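Local coordinates for protein phosphatase (Thermotoga maritima, PDB 1NF2) that probably acts as a magnesium-dependent phosphatase of the haloacid dehalogenase (HAD) superfamily, with a distinctive substrate-binding domain beside its metal-binding core, at residues W102-D107 with E138-M143; K147-D152 with Y181-P186. All blocks are in the same frame, centred on the assembly; numbering follows the deposited sequence.

Both contacts involve the six-stranded mixed sheet that lies apart from the eight-stranded sheet at whose strand ends the magnesium ion is bound. Contact 2 pairs two inner strands of it, 147-151 and 181-186, and is buried; contact 1 sets helix 136-143 against the neighbouring strand 102-105 and is only partly buried, running out to solvent at Asp-107 and Met-143. Strands 102-105 and 147-151 are joined by backbone bonds such as Gln-103 N to Leu-149 O, and Ala-104 CB touches Leu-148 CD2, so the two contacts are continuous. Their chemistry differs: contact 1 has no hydrogen bond across it, whereas contact 2 combines a backbone network, apolar pairs and a salt bridge.

Contact 1 (W102-D107 with E138-M143); sequences WQAYID and ELVSKM
Leu-139 meets segment 102-107 through Ile-106, whose CD1 lies 3.8 Å from Leu-139 CG and reaches CB and CD2 at slightly longer range. The two side chains cross obliquely, and Tyr-111 of strand 110-112 touches both. One residue on, Val-140 brings a single methyl, CG2, to three residues of 102-107. Ile-106 CD1 approaches Val-140 CG2 to 3.4 Å, closer than usual van der Waals contact, and Ala-104 CB is 3.6 Å from that same methyl. The small alanine lets the branched valine come close to the strand. Val-140 CG2 also sits at the indole edge, close to its plane, 4.3 Å from Trp-102 CZ3. Further along the helix, Met-143 crosses Ile-106 at about a right angle; its chain bends at chi2 and chi3, and CG and CE both lie about 4.1 Å from Ile-106 CG2. Ile-106 divides its branches: CD1, carried on in an extended chain (chi2 168°), goes to Leu-139 and Val-140, and CG2, anti to the backbone N, to Met-143. Beside Met-143, Asp-107 marks the solvent border. Helices cover sheets this way in alpha/beta domains; with no hydrogen bond across it, the contact depends on shape and burial of apolar surface.

Contact 2 (K147-D152 with Y181-P186); sequences KLLLID and YLEIVP
Leu-150 and Ile-184 meet through their terminal methyls, CD1 to CD1 at 3.8 Å, on the face that they share with Leu-148 and Leu-182. On that face the directly paired residues touch near the backbone: Leu-150 CB lies 4.0 Å from Leu-182 CB, and Leu-148 and Ile-184 meet similarly. Branched aliphatic residues suit this side, since helices 85-95 and 154-168 pack on it.

The other face carries Leu-149, Ile-151, Tyr-181 and Glu-183. Ile-151 lies side by side with Tyr-181 and sets CD1 at the edge of the phenol ring, 3.5 Å from Tyr-181 CE1. The ring also meets Tyr-122 edge-to-face.

Between these faces runs the backbone. Leu-148 and Ile-184 exchange two N-H...O bonds, as do Leu-150 and Leu-182, all four with N-H...O angles of at least 160°. Leu-149 and Glu-183 form the intervening non-hydrogen-bonded pair, where Leu-149 CA makes a CA-H...O contact with Leu-182 O at 3.1 Å.

At the polar edge, Lys-147 NZ forms a salt bridge with Glu-183 OE1 at 2.8 Å, met on the syn side but 33° out of the carboxylate plane. Lysine reaches it because CG sits between the backbone N and the carbonyl carbon (chi1 70°) and the chain beyond is extended; its aliphatic part lies alongside Val-185, with Lys-147 CD 3.6 Å from Val-185 CG1. Lys-147 also makes a cation-pi contact with Tyr-105. A regular antiparallel pair inside the six-stranded mixed sheet, with helices 85-95 and 154-168 on the face of Leu-148, Leu-150, Leu-182 and Ile-184, is consistent with an alpha/beta substrate-binding domain set beside the HAD core.

Contact 1 (W102-D107 with E138-M143)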
loop_
_atom_site.group_PDB
_atom_site.type_symbol
_atom_site.label_atom_id
_atom_site.label_comp_id
_atom_site.label_asym_id
_atom_site.label_seq_id
_atom_site.Cartn_x
_atom_site.Cartn_y
_atom_site.Cartn_z
ATOM N N TRP A 102 9.003 18.869 -3.374
ATOM C CA TRP A 102 9.002 17.433 -3.558
ATOM C C TRP A 102 9.698 16.701 -2.427
ATOM O O TRP A 102 10.576 17.246 -1.756
ATOM C CB TRP A 102 9.672 17.069 -4.884
ATOM C CG TRP A 102 11.097 17.505 -4.968
ATOM C CD1 TRP A 102 11.558 18.777 -5.153
ATOM C CD2 TRP A 102 12.254 16.668 -4.875
ATOM N NE1 TRP A 102 12.932 18.782 -5.187
ATOM C CE2 TRP A 102 13.385 17.502 -5.020
ATOM C CE3 TRP A 102 12.443 15.292 -4.686
ATOM C CZ2 TRP A 102 14.690 17.005 -4.979
ATOM C CZ3 TRP A 102 13.738 14.797 -4.648
ATOM C CH2 TRP A 102 14.849 15.653 -4.796
ATOM N N GLN A 103 9.287 15.451 -2.241
ATOM C CA GLN A 103 9.824 14.574 -1.216
ATOM C C GLN A 103 10.094 13.222 -1.869
ATOM O O GLN A 103 9.556 12.925 -2.934
ATOM C CB GLN A 103 8.810 14.436 -0.085
ATOM C CG GLN A 103 7.394 14.175 -0.570
ATOM C CD GLN A 103 6.382 14.197 0.559
ATOM O OE1 GLN A 103 6.266 15.188 1.282
ATOM N NE2 GLN A 103 5.639 13.104 0.714
ATOM N N ALA A 104 10.925 12.403 -1.239
ATOM C CA ALA A 104 11.242 11.101 -1.812
ATOM C C ALA A 104 11.214 9.975 -0.786
ATOM O O ALA A 104 11.596 10.162 0.368
ATOM C CB ALA A 104 12.619 11.153 -2.480
ATOM N N TYR A 105 10.757 8.806 -1.225
ATOM C CA TYR A 105 10.704 7.619 -0.380
ATOM C C TYR A 105 11.908 6.762 -0.737
ATOM O O TYR A 105 11.924 6.104 -1.777
ATOM C CB TYR A 105 9.411 6.851 -0.639
ATOM C CG TYR A 105 8.193 7.492 -0.016
ATOM C CD1 TYR A 105 7.838 7.212 1.300
ATOM C CD2 TYR A 105 7.394 8.373 -0.741
ATOM C CE1 TYR A 105 6.713 7.789 1.881
ATOM C CE2 TYR A 105 6.265 8.957 -0.170
ATOM C CZ TYR A 105 5.931 8.657 1.143
ATOM O OH TYR A 105 4.812 9.211 1.720
ATOM N N ILE A 106 12.914 6.767 0.133
ATOM C CA ILE A 106 14.138 6.021 -0.122
ATOM C C ILE A 106 14.462 5.003 0.962
ATOM O O ILE A 106 14.725 5.365 2.108
ATOM C CB ILE A 106 15.329 6.991 -0.250
ATOM C CG1 ILE A 106 15.071 7.954 -1.412
ATOM C CG2 ILE A 106 16.625 6.215 -0.427
ATOM C CD1 ILE A 106 16.025 9.116 -1.445
ATOM N N ASP A 107 14.463 3.729 0.586
ATOM C CA ASP A 107 14.758 2.661 1.529
ATOM C C ASP A 107 13.880 2.736 2.766
ATOM O O ASP A 107 14.350 2.569 3.891
ATOM C CB ASP A 107 16.229 2.702 1.931
ATOM C CG ASP A 107 17.034 1.615 1.260
ATOM O OD1 ASP A 107 16.848 0.437 1.635
ATOM O OD2 ASP A 107 17.836 1.932 0.354
ATOM N N GLU A 138 20.968 14.320 -4.694
ATOM C CA GLU A 138 22.069 13.362 -4.795
ATOM C C GLU A 138 21.675 12.003 -4.216
ATOM O O GLU A 138 22.019 10.951 -4.767
ATOM C CB GLU A 138 23.325 13.876 -4.078
ATOM C CG GLU A 138 24.376 12.780 -3.852
ATOM C CD GLU A 138 25.710 13.299 -3.331
ATOM O OE1 GLU A 138 25.721 14.094 -2.369
ATOM O OE2 GLU A 138 26.756 12.895 -3.880
ATOM N N LEU A 139 20.957 12.038 -3.098
ATOM C CA LEU A 139 20.503 10.828 -2.427
ATOM C C LEU A 139 19.712 9.965 -3.419
ATOM O O LEU A 139 20.013 8.786 -3.619
ATOM C CB LEU A 139 19.624 11.216 -1.227
ATOM C CG LEU A 139 19.438 10.222 -0.077
ATOM C CD1 LEU A 139 20.780 9.920 0.519
ATOM C CD2 LEU A 139 18.535 10.801 1.001
ATOM N N VAL A 140 18.707 10.566 -4.047
ATOM C CA VAL A 140 17.868 9.860 -5.009
ATOM C C VAL A 140 18.628 9.462 -6.267
ATOM O O VAL A 140 18.653 8.291 -6.642
ATOM C CB VAL A 140 16.661 10.719 -5.439
ATOM C CG1 VAL A 140 15.861 9.991 -6.512
ATOM C CG2 VAL A 140 15.782 11.022 -4.238
ATOM N N SER A 141 19.242 10.445 -6.916
ATOM C CA SER A 141 19.990 10.211 -8.145
ATOM C C SER A 141 20.994 9.070 -8.053
ATOM O O SER A 141 21.397 8.512 -9.072
ATOM C CB SER A 141 20.711 11.494 -8.569
ATOM O OG SER A 141 19.777 12.516 -8.879
ATOM N N LYS A 142 21.390 8.713 -6.838
ATOM C CA LYS A 142 22.361 7.644 -6.648
ATOM C C LYS A 142 21.865 6.450 -5.835
ATOM O O LYS A 142 22.547 5.429 -5.747
ATOM C CB LYS A 142 23.631 8.219 -6.006
ATOM C CG LYS A 142 24.537 7.188 -5.347
ATOM C CD LYS A 142 25.941 7.715 -5.103
ATOM C CE LYS A 142 26.725 7.810 -6.404
ATOM N NZ LYS A 142 28.166 8.091 -6.158
ATOM N N MET A 143 20.679 6.551 -5.250
ATOM C CA MET A 143 20.186 5.442 -4.443
ATOM C C MET A 143 18.866 4.870 -4.934
ATOM O O MET A 143 18.474 3.770 -4.547
ATOM C CB MET A 143 20.049 5.895 -2.995
ATOM C CG MET A 143 20.098 4.779 -1.976
ATOM S SD MET A 143 21.196 5.232 -0.622
ATOM C CE MET A 143 20.696 6.873 -0.388
#

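Contact 2 (K147-D152 with Y181-P186)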
loop_
_atom_site.group_PDB
_atom_site.type_symbol
_atom_site.label_atom_id
_atom_site.label_comp_id
_atom_site.label_asym_id
_atom_site.label_seq_id
_atom_site.Cartn_x
_atom_site.Cartn_y
_atom_site.Cartn_z
ATOM N N LYS A 147 9.247 6.032 -4.584
ATOM C CA LYS A 147 8.351 6.988 -5.207
ATOM C C LYS A 147 8.636 8.437 -4.837
ATOM O O LYS A 147 9.319 8.729 -3.859
ATOM C CB LYS A 147 6.885 6.651 -4.916
ATOM C CG LYS A 147 6.427 6.854 -3.497
ATOM C CD LYS A 147 4.926 6.604 -3.418
ATOM C CE LYS A 147 4.410 6.613 -1.989
ATOM N NZ LYS A 147 2.984 6.181 -1.943
ATOM N N LEU A 148 8.108 9.336 -5.658
ATOM C CA LEU A 148 8.282 10.764 -5.467
ATOM C C LEU A 148 6.904 11.333 -5.259
ATOM O O LEU A 148 5.919 10.800 -5.766
ATOM C CB LEU A 148 8.925 11.392 -6.714
ATOM C CG LEU A 148 10.321 10.841 -7.011
ATOM C CD1 LEU A 148 10.807 11.324 -8.376
ATOM C CD2 LEU A 148 11.273 11.271 -5.914
ATOM N N LEU A 149 6.834 12.415 -4.504
ATOM C CA LEU A 149 5.559 13.043 -4.240
ATOM C C LEU A 149 5.731 14.550 -4.246
ATOM O O LEU A 149 6.654 15.078 -3.633
ATOM C CB LEU A 149 5.020 12.571 -2.886
ATOM C CG LEU A 149 3.611 13.020 -2.494
ATOM C CD1 LEU A 149 3.080 12.121 -1.393
ATOM C CD2 LEU A 149 3.629 14.470 -2.044
ATOM N N LEU A 150 4.846 15.235 -4.960
ATOM C CA LEU A 150 4.881 16.687 -5.021
ATOM C C LEU A 150 3.679 17.219 -4.264
ATOM O O LEU A 150 2.587 16.657 -4.344
ATOM C CB LEU A 150 4.822 17.181 -6.469
ATOM C CG LEU A 150 6.125 17.172 -7.275
ATOM C CD1 LEU A 150 6.638 15.752 -7.431
ATOM C CD2 LEU A 150 5.867 17.811 -8.631
ATOM N N ILE A 151 3.884 18.307 -3.534
ATOM C CA ILE A 151 2.813 18.915 -2.764
ATOM C C ILE A 151 2.653 20.389 -3.144
ATOM O O ILE A 151 3.588 21.182 -3.015
ATOM C CB ILE A 151 3.092 18.761 -1.242
ATOM C CG1 ILE A 151 2.211 19.712 -0.431
ATOM C CG2 ILE A 151 4.567 18.992 -0.961
ATOM C CD1 ILE A 151 0.751 19.393 -0.483
ATOM N N ASP A 152 1.466 20.740 -3.634
ATOM C CA ASP A 152 1.178 22.113 -4.029
ATOM C C ASP A 152 -0.331 22.342 -4.008
ATOM O O ASP A 152 -1.102 21.428 -3.708
ATOM C CB ASP A 152 1.728 22.394 -5.434
ATOM C CG ASP A 152 2.196 23.839 -5.606
ATOM O OD1 ASP A 152 1.358 24.764 -5.479
ATOM O OD2 ASP A 152 3.405 24.050 -5.862
ATOM N N TYR A 181 -1.817 16.306 -3.358
ATOM C CA TYR A 181 -0.722 15.335 -3.435
ATOM C C TYR A 181 -0.605 14.684 -4.812
ATOM O O TYR A 181 -1.556 14.079 -5.311
ATOM C CB TYR A 181 -0.883 14.242 -2.367
ATOM C CG TYR A 181 -1.036 14.759 -0.952
ATOM C CD1 TYR A 181 -0.307 15.863 -0.506
ATOM C CD2 TYR A 181 -1.907 14.140 -0.054
ATOM C CE1 TYR A 181 -0.443 16.340 0.796
ATOM C CE2 TYR A 181 -2.047 14.608 1.256
ATOM C CZ TYR A 181 -1.312 15.709 1.671
ATOM O OH TYR A 181 -1.435 16.171 2.961
ATOM N N LEU A 182 0.574 14.817 -5.413
ATOM C CA LEU A 182 0.856 14.250 -6.733
ATOM C C LEU A 182 1.907 13.170 -6.512
ATOM O O LEU A 182 2.955 13.431 -5.912
ATOM C CB LEU A 182 1.434 15.326 -7.658
ATOM C CG LEU A 182 1.146 15.272 -9.163
ATOM C CD1 LEU A 182 2.157 16.161 -9.875
ATOM C CD2 LEU A 182 1.225 13.854 -9.694
ATOM N N GLU A 183 1.634 11.965 -6.995
ATOM C CA GLU A 183 2.568 10.861 -6.811
ATOM C C GLU A 183 3.155 10.328 -8.105
ATOM O O GLU A 183 2.481 10.283 -9.129
ATOM C CB GLU A 183 1.880 9.696 -6.095
ATOM C CG GLU A 183 1.421 9.981 -4.681
ATOM C CD GLU A 183 0.896 8.727 -3.984
ATOM O OE1 GLU A 183 1.664 7.749 -3.842
ATOM O OE2 GLU A 183 -0.284 8.716 -3.583
ATOM N N ILE A 184 4.420 9.925 -8.037
ATOM C CA ILE A 184 5.125 9.331 -9.168
ATOM C C ILE A 184 5.626 7.993 -8.649
ATOM O O ILE A 184 6.416 7.952 -7.702
ATOM C CB ILE A 184 6.349 10.167 -9.615
ATOM C CG1 ILE A 184 5.906 11.532 -10.142
ATOM C CG2 ILE A 184 7.091 9.438 -10.716
ATOM C CD1 ILE A 184 5.553 12.505 -9.083
ATOM N N VAL A 185 5.178 6.900 -9.263
ATOM C CA VAL A 185 5.575 5.566 -8.820
ATOM C C VAL A 185 6.006 4.635 -9.953
ATOM O O VAL A 185 5.740 4.900 -11.132
ATOM C CB VAL A 185 4.416 4.889 -8.051
ATOM C CG1 VAL A 185 4.062 5.719 -6.810
ATOM C CG2 VAL A 185 3.196 4.739 -8.972
ATOM N N PRO A 186 6.666 3.514 -9.603
ATOM C CA PRO A 186 7.117 2.569 -10.622
ATOM C C PRO A 186 5.965 2.213 -11.542
ATOM O O PRO A 186 4.833 2.037 -11.098
ATOM C CB PRO A 186 7.624 1.396 -9.800
ATOM C CG PRO A 186 8.191 2.086 -8.594
ATOM C CD PRO A 186 7.085 3.064 -8.264
#